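Local coordinates for protein glycosyltransferase (Streptomyces viridochromogenes, PDB 2IUY) that probably transfers a sugar from a nucleotide-sugar donor as a retaining family GT4 glycosyltransferase in the biosynthesis of the antibiotic avilamycin A, at residues N119-R131 against G137-P149. Sequence-based numbering, arbitrary orientation.
Sequences NPVGCTYSSRAQR and GDDAPVIPIPVDP
V142 CG2, 3.6 Å above the plane, and D138 CA lie on opposite faces of the R131 guanidinium, each displaced toward the rim, with the A140 carbonyl at its edge. The Y125 ring carries R131 CA over one face, toward the rim, and meets A140 CB and the Q130 amide carbon at its edge. In this GT-B fold, 123-125 is an outermost strand of the N-terminal parallel sheet, and the chain that leaves helix 128-133 returns along it before running on toward the second domain. A single parallel bridge pairs Y125 with V142: Y125 N donates to P141 O (3.0 Å) in the carbonyl plane, and I143 N donates to Y125 O at 2.8 Å. With CG anti to the backbone N (chi1 180°) and the chain bent at chi3, R131 reaches back to donate from NH1 to A140 O over 2.8 Å, tilted 15° from the guanidinium plane. V142 turns its other methyl, CG1, onto the backbone at S127, 3.6 Å from S127 C. Farther along, I145 packs on T256, a UDP-binding residue, so this segment passes close to the nucleotide site. A water hydrogen-bonds to T124 OG1, which also pairs with S109 O, and donates to I143 O at 3.0 Å.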
loop_
_atom_site.group_PDB
_atom_site.type_symbol
_atom_site.label_atom_id
_atom_site.label_comp_id
_atom_site.label_asym_id
_atom_site.label_seq_id
_atom_site.Cartn_x
_atom_site.Cartn_y
_atom_site.Cartn_z
ATOM N N ASN A 119 -8.582 14.477 9.502
ATOM C CA ASN A 119 -7.725 15.664 9.482
ATOM C C ASN A 119 -7.437 16.073 8.034
ATOM O O ASN A 119 -6.337 15.775 7.519
ATOM C CB ASN A 119 -6.393 15.347 10.173
ATOM C CG ASN A 119 -6.562 15.017 11.654
ATOM O OD1 ASN A 119 -5.989 14.036 12.176
ATOM N ND2 ASN A 119 -7.342 15.826 12.335
ATOM N N PRO A 120 -8.413 16.721 7.355
ATOM C CA PRO A 120 -8.164 17.235 5.995
ATOM C C PRO A 120 -7.075 18.271 5.832
ATOM O O PRO A 120 -6.498 18.374 4.761
ATOM C CB PRO A 120 -9.544 17.800 5.548
ATOM C CG PRO A 120 -10.371 17.973 6.808
ATOM C CD PRO A 120 -9.824 16.918 7.775
ATOM N N VAL A 121 -6.776 19.032 6.886
ATOM C CA VAL A 121 -5.797 20.086 6.770
ATOM C C VAL A 121 -4.427 19.441 6.872
ATOM O O VAL A 121 -4.155 18.692 7.819
ATOM C CB VAL A 121 -5.984 21.230 7.818
ATOM C CG1 VAL A 121 -4.788 22.134 7.810
ATOM C CG2 VAL A 121 -7.259 22.068 7.539
ATOM N N GLY A 122 -3.582 19.709 5.877
ATOM C CA GLY A 122 -2.265 19.103 5.811
ATOM C C GLY A 122 -2.329 17.642 5.380
ATOM O O GLY A 122 -1.346 16.920 5.531
ATOM N N CYS A 123 -3.468 17.219 4.817
ATOM C CA CYS A 123 -3.612 15.864 4.259
ATOM C C CYS A 123 -3.039 15.728 2.828
ATOM O O CYS A 123 -3.258 16.592 1.985
ATOM C CB CYS A 123 -5.088 15.400 4.248
ATOM S SG CYS A 123 -5.298 13.549 4.251
ATOM N N THR A 124 -2.349 14.612 2.567
ATOM C CA THR A 124 -1.921 14.227 1.210
ATOM C C THR A 124 -2.661 12.954 0.798
ATOM O O THR A 124 -3.072 12.157 1.655
ATOM C CB THR A 124 -0.371 13.909 1.111
ATOM O OG1 THR A 124 -0.103 12.668 1.774
ATOM C CG2 THR A 124 0.489 15.003 1.729
ATOM N N TYR A 125 -2.781 12.732 -0.508
ATOM C CA TYR A 125 -3.516 11.590 -1.033
ATOM C C TYR A 125 -2.613 10.764 -1.924
ATOM O O TYR A 125 -1.719 11.315 -2.565
ATOM C CB TYR A 125 -4.781 12.088 -1.770
ATOM C CG TYR A 125 -5.668 12.891 -0.822
ATOM C CD1 TYR A 125 -6.686 12.274 -0.101
ATOM C CD2 TYR A 125 -5.474 14.259 -0.630
ATOM C CE1 TYR A 125 -7.495 12.982 0.787
ATOM C CE2 TYR A 125 -6.277 14.987 0.285
ATOM C CZ TYR A 125 -7.273 14.349 0.975
ATOM O OH TYR A 125 -8.088 15.062 1.864
ATOM N N SER A 126 -2.810 9.439 -1.963
ATOM C CA SER A 126 -1.913 8.624 -2.816
ATOM C C SER A 126 -2.309 8.663 -4.294
ATOM O O SER A 126 -1.523 8.253 -5.166
ATOM C CB SER A 126 -1.734 7.177 -2.316
ATOM O OG SER A 126 -2.922 6.695 -1.745
ATOM N N SER A 127 -3.513 9.155 -4.588
ATOM C CA SER A 127 -3.937 9.282 -5.980
ATOM C C SER A 127 -4.883 10.467 -6.189
ATOM O O SER A 127 -5.504 10.944 -5.259
ATOM C CB SER A 127 -4.551 7.967 -6.485
ATOM O OG SER A 127 -5.797 7.680 -5.852
ATOM N N ARG A 128 -4.961 10.959 -7.421
ATOM C CA ARG A 128 -6.008 11.937 -7.802
ATOM C C ARG A 128 -7.440 11.420 -7.572
ATOM O O ARG A 128 -8.269 12.171 -7.128
ATOM C CB ARG A 128 -5.885 12.338 -9.285
ATOM C CG ARG A 128 -4.664 13.211 -9.621
ATOM C CD ARG A 128 -4.645 13.608 -11.159
ATOM N NE ARG A 128 -3.953 12.627 -12.021
ATOM C CZ ARG A 128 -4.538 11.776 -12.885
ATOM N NH1 ARG A 128 -5.880 11.712 -13.027
ATOM N NH2 ARG A 128 -3.775 10.959 -13.616
ATOM N N ALA A 129 -7.724 10.161 -7.926
ATOM C CA ALA A 129 -9.071 9.573 -7.737
ATOM C C ALA A 129 -9.440 9.583 -6.270
ATOM O O ALA A 129 -10.507 10.030 -5.909
ATOM C CB ALA A 129 -9.130 8.168 -8.287
ATOM N N GLN A 130 -8.514 9.178 -5.402
ATOM C CA GLN A 130 -8.763 9.250 -3.956
ATOM C C GLN A 130 -8.967 10.696 -3.498
ATOM O O GLN A 130 -9.936 10.996 -2.813
ATOM C CB GLN A 130 -7.612 8.629 -3.188
ATOM C CG GLN A 130 -7.860 8.461 -1.727
ATOM C CD GLN A 130 -6.589 8.489 -0.926
ATOM O OE1 GLN A 130 -5.561 8.934 -1.423
ATOM N NE2 GLN A 130 -6.644 8.029 0.325
ATOM N N ARG A 131 -8.035 11.585 -3.833
ATOM C CA ARG A 131 -8.181 12.995 -3.440
ATOM C C ARG A 131 -9.590 13.556 -3.787
ATOM O O ARG A 131 -10.246 14.185 -2.946
ATOM C CB ARG A 131 -7.089 13.880 -4.063
ATOM C CG ARG A 131 -7.262 15.388 -3.636
ATOM C CD ARG A 131 -6.176 16.292 -4.191
ATOM N NE ARG A 131 -6.231 16.259 -5.647
ATOM C CZ ARG A 131 -5.403 16.914 -6.449
ATOM N NH1 ARG A 131 -4.405 17.664 -5.941
ATOM N NH2 ARG A 131 -5.559 16.787 -7.769
ATOM N N GLY A 137 -8.950 19.267 -1.600
ATOM C CA GLY A 137 -8.869 20.434 -2.502
ATOM C C GLY A 137 -7.750 20.297 -3.515
ATOM O O GLY A 137 -6.890 19.399 -3.389
ATOM N N ASP A 138 -7.741 21.175 -4.521
ATOM C CA ASP A 138 -6.748 21.085 -5.580
ATOM C C ASP A 138 -5.324 21.383 -5.137
ATOM O O ASP A 138 -4.370 20.980 -5.812
ATOM C CB ASP A 138 -7.090 21.998 -6.755
ATOM C CG ASP A 138 -8.207 21.458 -7.616
ATOM O OD1 ASP A 138 -8.730 20.351 -7.375
ATOM O OD2 ASP A 138 -8.565 22.161 -8.551
ATOM N N ASP A 139 -5.188 22.081 -4.018
ATOM C CA ASP A 139 -3.884 22.358 -3.443
ATOM C C ASP A 139 -3.349 21.259 -2.474
ATOM O O ASP A 139 -2.226 21.387 -1.965
ATOM C CB ASP A 139 -3.861 23.776 -2.801
ATOM C CG ASP A 139 -2.562 24.520 -3.109
ATOM O OD1 ASP A 139 -1.959 24.173 -4.135
ATOM O OD2 ASP A 139 -2.123 25.400 -2.334
ATOM N N ALA A 140 -4.146 20.199 -2.233
ATOM C CA ALA A 140 -3.638 18.996 -1.508
ATOM C C ALA A 140 -2.715 18.133 -2.384
ATOM O O ALA A 140 -3.079 17.743 -3.484
ATOM C CB ALA A 140 -4.791 18.147 -0.924
ATOM N N PRO A 141 -1.512 17.838 -1.891
ATOM C CA PRO A 141 -0.574 17.051 -2.689
ATOM C C PRO A 141 -1.062 15.627 -2.906
ATOM O O PRO A 141 -1.730 15.037 -2.047
ATOM C CB PRO A 141 0.710 17.016 -1.823
ATOM C CG PRO A 141 0.529 18.089 -0.800
ATOM C CD PRO A 141 -0.942 18.228 -0.582
ATOM N N VAL A 142 -0.739 15.113 -4.084
ATOM C CA VAL A 142 -0.956 13.748 -4.415
ATOM C C VAL A 142 0.430 13.126 -4.530
ATOM O O VAL A 142 1.273 13.576 -5.331
ATOM C CB VAL A 142 -1.783 13.602 -5.707
ATOM C CG1 VAL A 142 -1.725 12.188 -6.186
ATOM C CG2 VAL A 142 -3.232 14.008 -5.452
ATOM N N ILE A 143 0.688 12.139 -3.672
ATOM C CA ILE A 143 2.000 11.534 -3.622
ATOM C C ILE A 143 1.770 10.042 -3.504
ATOM O O ILE A 143 1.244 9.601 -2.505
ATOM C CB ILE A 143 2.915 12.078 -2.435
ATOM C CG1 ILE A 143 3.158 13.593 -2.511
ATOM C CG2 ILE A 143 4.245 11.390 -2.471
ATOM C CD1 ILE A 143 3.879 14.155 -1.254
ATOM N N PRO A 144 2.119 9.266 -4.550
ATOM C CA PRO A 144 1.740 7.843 -4.559
ATOM C C PRO A 144 2.566 7.021 -3.584
ATOM O O PRO A 144 3.537 7.558 -2.970
ATOM C CB PRO A 144 1.966 7.451 -6.036
ATOM C CG PRO A 144 3.083 8.342 -6.492
ATOM C CD PRO A 144 2.802 9.661 -5.809
ATOM N N ILE A 145 2.171 5.751 -3.397
ATOM C CA ILE A 145 2.855 4.831 -2.473
ATOM C C ILE A 145 4.285 4.550 -2.949
ATOM O O ILE A 145 4.507 4.245 -4.136
ATOM C CB ILE A 145 2.067 3.530 -2.262
ATOM C CG1 ILE A 145 0.713 3.803 -1.548
ATOM C CG2 ILE A 145 2.893 2.507 -1.560
ATOM C CD1 ILE A 145 -0.227 2.590 -1.621
ATOM N N PRO A 146 5.263 4.700 -2.025
ATOM C CA PRO A 146 6.669 4.447 -2.305
ATOM C C PRO A 146 7.016 2.972 -2.162
ATOM O O PRO A 146 6.333 2.220 -1.456
ATOM C CB PRO A 146 7.383 5.232 -1.189
ATOM C CG PRO A 146 6.482 5.170 -0.029
ATOM C CD PRO A 146 5.062 5.183 -0.642
ATOM N N VAL A 147 8.094 2.591 -2.815
ATOM C CA VAL A 147 8.610 1.278 -2.686
ATOM C C VAL A 147 10.158 1.383 -2.636
ATOM O O VAL A 147 10.762 2.108 -3.422
ATOM C CB VAL A 147 8.003 0.380 -3.825
ATOM C CG1 VAL A 147 8.566 0.649 -5.239
ATOM C CG2 VAL A 147 7.956 -0.994 -3.413
ATOM N N ASP A 148 10.776 0.686 -1.679
ATOM C CA ASP A 148 12.237 0.582 -1.593
ATOM C C ASP A 148 12.674 -0.732 -2.248
ATOM O O ASP A 148 12.434 -1.838 -1.689
ATOM C CB ASP A 148 12.649 0.633 -0.112
ATOM C CG ASP A 148 14.160 0.514 0.113
ATOM O OD1 ASP A 148 14.966 0.497 -0.854
ATOM O OD2 ASP A 148 14.541 0.449 1.306
ATOM N N PRO A 149 13.343 -0.625 -3.408
ATOM C CA PRO A 149 13.775 -1.822 -4.104
ATOM C C PRO A 149 14.603 -2.763 -3.245
ATOM O O PRO A 149 14.512 -3.981 -3.469
ATOM C CB PRO A 149 14.591 -1.303 -5.297
ATOM C CG PRO A 149 14.244 0.180 -5.418
ATOM C CD PRO A 149 13.685 0.624 -4.114
HETATM O O HOH W 1 -0.007 10.499 0.122
#